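Long-range contacts in Serpin48 (Tenebrio molitor, PDB 3OZQ), which inhibits the serine protease SPE with high specificity, as a serpin acting in the innate immunity of the insect: residues L47-G51 and F109-A113; T144-I148 and N167-F171; D188-S192 and V372-N376. All coordinates share one frame; numbering follows the deposited sequence.

Contact 1. Residues L47-G51 and F109-A113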
# COMPACT_ATOMS: atom_id res chain seq x y z
N LEU A 47 4.29 10.79 10.52
CA LEU A 47 5.59 11.38 10.80
C LEU A 47 5.51 12.87 10.53
O LEU A 47 5.87 13.69 11.39
CB LEU A 47 6.66 10.77 9.90
CG LEU A 47 8.12 10.82 10.39
CD1 LEU A 47 9.08 10.81 9.23
CD2 LEU A 47 8.39 12.00 11.30
N ALA A 48 5.04 13.22 9.34
CA ALA A 48 4.83 14.62 8.99
C ALA A 48 4.02 15.35 10.06
O ALA A 48 4.41 16.44 10.54
CB ALA A 48 4.11 14.72 7.67
N GLN A 49 2.89 14.76 10.41
CA GLN A 49 1.96 15.31 11.39
C GLN A 49 2.69 15.67 12.68
O GLN A 49 2.40 16.67 13.32
CB GLN A 49 0.84 14.30 11.66
CG GLN A 49 -0.29 14.81 12.55
CD GLN A 49 -1.14 13.67 13.12
OE1 GLN A 49 -1.32 12.62 12.49
NE2 GLN A 49 -1.67 13.88 14.33
N SER A 50 3.67 14.85 13.05
CA SER A 50 4.35 15.09 14.31
C SER A 50 5.19 16.37 14.30
O SER A 50 5.49 16.92 15.37
CB SER A 50 5.20 13.90 14.72
OG SER A 50 6.44 13.91 14.08
N GLY A 51 5.56 16.83 13.11
CA GLY A 51 6.36 18.03 12.95
C GLY A 51 5.52 19.25 12.63
O GLY A 51 6.05 20.34 12.39
N PHE A 109 13.63 15.80 14.99
CA PHE A 109 12.69 15.26 14.01
C PHE A 109 13.34 14.11 13.27
O PHE A 109 12.70 13.10 12.99
CB PHE A 109 12.24 16.34 13.03
CG PHE A 109 11.09 15.92 12.14
CD1 PHE A 109 9.80 15.78 12.65
CD2 PHE A 109 11.29 15.69 10.79
CE1 PHE A 109 8.74 15.40 11.82
CE2 PHE A 109 10.23 15.31 9.96
CZ PHE A 109 8.96 15.18 10.48
N GLN A 110 14.63 14.26 12.96
CA GLN A 110 15.35 13.19 12.28
C GLN A 110 15.42 11.96 13.16
O GLN A 110 15.58 10.84 12.68
CB GLN A 110 16.78 13.63 11.95
CG GLN A 110 16.88 14.84 11.06
CD GLN A 110 18.32 15.16 10.74
OE1 GLN A 110 18.77 15.00 9.60
NE2 GLN A 110 19.06 15.59 11.75
N LYS A 111 15.32 12.18 14.46
CA LYS A 111 15.47 11.12 15.43
C LYS A 111 14.15 10.36 15.56
O LYS A 111 14.14 9.13 15.63
CB LYS A 111 15.90 11.73 16.77
CG LYS A 111 15.79 10.80 17.97
CD LYS A 111 16.38 11.44 19.21
CE LYS A 111 16.34 10.49 20.41
NZ LYS A 111 17.11 11.04 21.57
N ILE A 112 13.05 11.10 15.58
CA ILE A 112 11.75 10.49 15.73
C ILE A 112 11.36 9.73 14.45
O ILE A 112 10.69 8.70 14.51
CB ILE A 112 10.67 11.52 16.12
CG1 ILE A 112 9.42 10.82 16.64
CG2 ILE A 112 10.35 12.43 14.96
CD1 ILE A 112 8.39 11.78 17.22
N ALA A 113 11.82 10.24 13.31
CA ALA A 113 11.63 9.56 12.03
C ALA A 113 12.17 8.14 12.10
O ALA A 113 11.48 7.17 11.75
CB ALA A 113 12.34 10.33 10.92

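Contact 2. Residues T144-I148 and N167-F171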
# COMPACT_ATOMS: atom_id res chain seq x y z
N THR A 144 16.00 -0.13 -1.41
CA THR A 144 15.09 -1.16 -1.91
C THR A 144 15.81 -2.17 -2.81
O THR A 144 15.20 -2.71 -3.72
CB THR A 144 13.93 -0.57 -2.74
OG1 THR A 144 14.45 0.24 -3.80
CG2 THR A 144 12.99 0.25 -1.87
N GLN A 145 17.09 -2.41 -2.53
CA GLN A 145 17.93 -3.27 -3.36
C GLN A 145 17.72 -3.04 -4.86
O GLN A 145 17.60 -4.00 -5.64
CB GLN A 145 17.76 -4.76 -3.01
CG GLN A 145 16.53 -5.12 -2.17
CD GLN A 145 16.54 -4.45 -0.81
OE1 GLN A 145 15.49 -4.05 -0.29
NE2 GLN A 145 17.72 -4.32 -0.22
N HIS A 146 17.68 -1.77 -5.25
CA HIS A 146 17.56 -1.37 -6.65
C HIS A 146 16.29 -1.84 -7.36
O HIS A 146 16.18 -1.72 -8.58
CB HIS A 146 18.81 -1.76 -7.45
CG HIS A 146 20.07 -1.12 -6.93
ND1 HIS A 146 20.67 -0.04 -7.55
CD2 HIS A 146 20.82 -1.39 -5.84
CE1 HIS A 146 21.74 0.31 -6.87
NE2 HIS A 146 21.85 -0.49 -5.82
N LYS A 147 15.33 -2.35 -6.58
CA LYS A 147 14.05 -2.84 -7.10
C LYS A 147 13.09 -1.71 -7.48
O LYS A 147 12.16 -1.90 -8.27
CB LYS A 147 13.36 -3.73 -6.07
CG LYS A 147 14.13 -4.99 -5.64
CD LYS A 147 14.25 -6.01 -6.75
CE LYS A 147 14.47 -7.42 -6.21
NZ LYS A 147 15.27 -7.43 -4.94
N ILE A 148 13.30 -0.53 -6.90
CA ILE A 148 12.43 0.62 -7.14
C ILE A 148 13.24 1.81 -7.63
O ILE A 148 14.07 2.36 -6.92
CB ILE A 148 11.59 0.98 -5.89
CG1 ILE A 148 10.63 -0.17 -5.57
CG2 ILE A 148 10.83 2.30 -6.11
CD1 ILE A 148 9.65 0.12 -4.45
N ASN A 167 7.91 7.72 -0.48
CA ASN A 167 7.35 6.49 0.13
C ASN A 167 7.40 5.31 -0.84
O ASN A 167 6.47 5.10 -1.60
CB ASN A 167 5.91 6.76 0.55
CG ASN A 167 5.24 5.57 1.23
OD1 ASN A 167 5.90 4.64 1.70
ND2 ASN A 167 3.92 5.63 1.31
N ALA A 168 8.49 4.56 -0.80
CA ALA A 168 8.68 3.44 -1.70
C ALA A 168 8.62 2.16 -0.89
O ALA A 168 9.20 2.09 0.20
CB ALA A 168 10.01 3.52 -2.36
N LEU A 169 7.92 1.16 -1.40
CA LEU A 169 7.84 -0.12 -0.71
C LEU A 169 7.44 -1.29 -1.59
O LEU A 169 6.99 -1.13 -2.71
CB LEU A 169 6.90 -0.08 0.52
CG LEU A 169 5.51 0.58 0.57
CD1 LEU A 169 4.91 0.95 -0.76
CD2 LEU A 169 4.48 -0.19 1.44
N TYR A 170 7.63 -2.48 -1.03
CA TYR A 170 7.23 -3.72 -1.66
C TYR A 170 7.30 -4.79 -0.58
O TYR A 170 7.99 -4.63 0.42
CB TYR A 170 8.14 -4.06 -2.84
CG TYR A 170 9.54 -4.50 -2.46
CD1 TYR A 170 9.83 -5.85 -2.26
CD2 TYR A 170 10.57 -3.58 -2.30
CE1 TYR A 170 11.10 -6.26 -1.92
CE2 TYR A 170 11.85 -3.98 -1.95
CZ TYR A 170 12.11 -5.33 -1.76
OH TYR A 170 13.37 -5.75 -1.42
N PHE A 171 6.56 -5.87 -0.81
CA PHE A 171 6.35 -6.91 0.19
C PHE A 171 6.95 -8.21 -0.31
O PHE A 171 6.94 -8.49 -1.51
CB PHE A 171 4.85 -7.11 0.39
CG PHE A 171 4.50 -7.97 1.58
CD1 PHE A 171 4.88 -7.60 2.85
CD2 PHE A 171 3.78 -9.15 1.41
CE1 PHE A 171 4.54 -8.38 3.96
CE2 PHE A 171 3.45 -9.94 2.51
CZ PHE A 171 3.82 -9.55 3.78

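Contact 3. Residues D188-S192 and V372-N376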
# COMPACT_ATOMS: atom_id res chain seq x y z
N ASP A 188 -7.64 -18.56 -20.58
CA ASP A 188 -8.50 -17.40 -20.81
C ASP A 188 -8.51 -16.46 -19.61
O ASP A 188 -8.60 -16.91 -18.47
CB ASP A 188 -9.95 -17.83 -21.09
CG ASP A 188 -10.09 -18.63 -22.37
OD1 ASP A 188 -9.32 -18.39 -23.33
OD2 ASP A 188 -10.98 -19.50 -22.42
N PHE A 189 -8.43 -15.17 -19.88
CA PHE A 189 -8.73 -14.14 -18.90
C PHE A 189 -9.65 -13.16 -19.60
O PHE A 189 -9.29 -12.59 -20.63
CB PHE A 189 -7.45 -13.44 -18.41
CG PHE A 189 -7.70 -12.42 -17.31
CD1 PHE A 189 -8.00 -11.11 -17.61
CD2 PHE A 189 -7.65 -12.79 -15.97
CE1 PHE A 189 -8.23 -10.18 -16.61
CE2 PHE A 189 -7.89 -11.86 -14.96
CZ PHE A 189 -8.18 -10.56 -15.28
N HIS A 190 -10.85 -12.99 -19.07
CA HIS A 190 -11.81 -12.09 -19.68
C HIS A 190 -11.72 -10.70 -19.09
O HIS A 190 -12.15 -10.49 -17.97
CB HIS A 190 -13.23 -12.62 -19.48
CG HIS A 190 -13.41 -14.03 -19.94
ND1 HIS A 190 -13.40 -14.38 -21.27
CD2 HIS A 190 -13.61 -15.17 -19.24
CE1 HIS A 190 -13.58 -15.69 -21.38
NE2 HIS A 190 -13.72 -16.19 -20.16
N LYS A 191 -11.18 -9.75 -19.85
CA LYS A 191 -11.14 -8.36 -19.44
C LYS A 191 -12.55 -7.78 -19.43
O LYS A 191 -12.83 -6.77 -18.77
CB LYS A 191 -10.24 -7.55 -20.37
CG LYS A 191 -8.83 -8.11 -20.51
CD LYS A 191 -8.01 -7.30 -21.50
CE LYS A 191 -6.66 -7.96 -21.77
NZ LYS A 191 -5.90 -7.29 -22.88
N SER A 192 -13.42 -8.43 -20.20
CA SER A 192 -14.84 -8.10 -20.27
C SER A 192 -15.48 -9.19 -21.11
O SER A 192 -14.78 -10.07 -21.62
CB SER A 192 -15.07 -6.73 -20.91
OG SER A 192 -14.56 -6.65 -22.23
N VAL A 372 -6.66 -5.73 -10.65
CA VAL A 372 -6.18 -6.17 -11.94
C VAL A 372 -7.39 -6.15 -12.87
O VAL A 372 -8.40 -6.80 -12.58
CB VAL A 372 -5.68 -7.61 -11.87
CG1 VAL A 372 -5.38 -8.13 -13.29
CG2 VAL A 372 -4.47 -7.72 -10.96
N THR A 373 -7.30 -5.40 -13.95
CA THR A 373 -8.36 -5.36 -14.96
C THR A 373 -7.79 -5.83 -16.29
O THR A 373 -8.54 -6.03 -17.25
CB THR A 373 -8.89 -3.94 -15.18
OG1 THR A 373 -7.89 -3.17 -15.86
CG2 THR A 373 -9.26 -3.27 -13.86
N THR A 374 -6.48 -6.01 -16.34
CA THR A 374 -5.81 -6.35 -17.58
C THR A 374 -4.54 -7.17 -17.34
O THR A 374 -3.81 -6.91 -16.39
CB THR A 374 -5.46 -5.08 -18.39
OG1 THR A 374 -5.39 -5.40 -19.78
CG2 THR A 374 -4.12 -4.51 -17.95
N LEU A 375 -4.31 -8.16 -18.20
CA LEU A 375 -3.15 -9.04 -18.11
C LEU A 375 -2.69 -9.29 -19.52
O LEU A 375 -3.44 -9.06 -20.46
CB LEU A 375 -3.54 -10.37 -17.47
CG LEU A 375 -3.22 -10.66 -16.00
CD1 LEU A 375 -2.92 -9.37 -15.23
CD2 LEU A 375 -4.33 -11.48 -15.33
N ASN A 376 -1.46 -9.78 -19.69
CA ASN A 376 -0.97 -10.17 -21.02
C ASN A 376 -0.22 -11.51 -20.99
O ASN A 376 0.09 -12.11 -22.03
CB ASN A 376 -0.12 -9.06 -21.65
CG ASN A 376 1.20 -8.86 -20.94
OD1 ASN A 376 2.00 -8.01 -21.33
ND2 ASN A 376 1.44 -9.64 -19.89
OXT ASN A 376 0.10 -12.02 -19.92

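Contact 1. Residues L47-G51 and F109-A113
The ring of F109 reaches across to the C-terminal part of helix 38-50, where A48 CA lies at its edge, while L47 CD2, S50 OG and G51 N approach it obliquely. This is helix-helix packing within the serpin fold, joining helix 38-50 to helix 107-115. The tightest touch is between L47 CD2 and F109 CZ, 3.3 Å apart. F109 holds its CG anti to the backbone N (chi1 -170°), which swings the ring off its own helix and onto the neighbouring one. A long flat side chain suits this place because it can meet several residues at once: F109 CE1 is also 3.4 Å from the carbonyl oxygen L47 O.

The two branches of L47 divide the work. L47 CD2 lies against the ring and comes within 4.2 Å of I112 CG2, and L47 CD1 meets A113 CB at 3.7 Å. Here the small methyl of A113 lets a leucine pack close to the opposing backbone. Further along, the backbone N of G51 lies 3.7 Å from F109 CE1, and a CB on G51 would run into that same ring atom, consistent with a residue that has no side chain at this place. I97 of strand 90-100 touches both L47 and F109, so the pair is also backed by a strand.

S50 is the polar member, yet its hydroxyl is occupied within its own segment: S50 OG donates to L47 O over 2.8 Å, in the carbonyl plane and on a lone pair, with a C=O...donor angle of 142°.

Contact 2. Residues T144-I148 and N167-F171
Y170 carries CG between its backbone N and carbonyl carbon (chi1 72°), which lifts the ring off strand 163-174, and Q145 bends at its second torsion (chi2 -62°) to bring its amide to the ring's hydroxyl. Q145 belongs to a type I' turn, T144 to K147, closed by K147 N to T144 O. Y170 OH donates to Q145 OE1 over 2.9 Å; the C=O...donor angle is 105° and the hydroxyl is tilted from the carbonyl plane, so the approach is well off the C=O direction.

Apart from this bond the contact is apolar. I148 CD1 lies 4.0 Å from A168 CB, a small residue that admits the isoleucine close to the strand. The same I148 CD1 is 3.4 Å from L169 O. Y170 stacks on H92 and meets F318, on the two strands flanking its own in serpin sheet A.

A phenylalanine in place of Y170 would probably keep much of this packing but leave Q145 OE1 without its donor and the amide freer to turn. One directional hydrogen bond thus fixes the Q145 amide against Y170 OH, and the rest of the attachment is nonpolar packing round I148 that leaves the buried L169 O without a polar partner.

Contact 3. Residues D188-S192 and V372-N376
F189, on the last part of strand 185-190, presents one ring face to L375, whose CD2 makes a CH-pi contact 3.7 Å from the centroid of the F189 ring and 19° off its normal. The methyl is displaced toward one side of the ring, with L375 CD2 3.6 Å from F189 CE2, and the two side chains cross at about a right angle. F189 has CG anti to the backbone N (chi1 -176°), a torsion that extends the ring toward the C-terminal segment. The far end of the ring meets a branched side chain: F189 CZ is 4.2 Å from V372 CG1, approached obliquely. At the ring edge, near its plane, T373 O lies 4.2 Å from F189 CE1. An aromatic residue suits this position because its face, edge and tip each find a different neighbour, and P269 of strand 260-278 touches both F189 and L375.

Just past the end of the strand, K191 turns back to the same segment. Its side chain runs fully extended beyond CG, so that its methylene groups pass T373 O and then slant across the side chain of T374. K191 CB passes 3.9 Å from T373 O, and farther out K191 CE is 3.5 Å from T374 OG1. The same K191 CE stands 3.6 Å from L375 O. A long aliphatic chain with a charged end is apt at this partly exposed position, since its carbons can pack while its amine stays near polar groups.

The C-terminal segment is fastened separately by N33, whose OD1 and ND2 form hydrogen bonds with T373 N and T374 O respectively. Between the two segments the attachment is chiefly dispersion: K191 NZ, 3.7 Å from T374 OG1, forms no hydrogen bond there, although the nearby T374 OG1 and L375 O may favour its charge weakly, and the buried L375 N has no partner.

Overall arrangement
The three contacts come in series along the chain and are spread along the length of one serpin domain. Contact 1 and contact 3 lie on opposite sides of the chain's centre, their own centres about 42 Å apart; the centre of contact 2 is about 21 Å and about 26 Å from those of contacts 1 and 3, and none touches another. Contact 1 joins two helices, contact 2 sets the loop after helix 129-143 on strand 163-174, and contact 3 ties strand 185-190 to the tail following strand 365-372. Strand 163-174 pairs with strand 310-321, where inhibitory serpins open to insert their reactive loop, so contact 2 probably lies beside the site of that insertion.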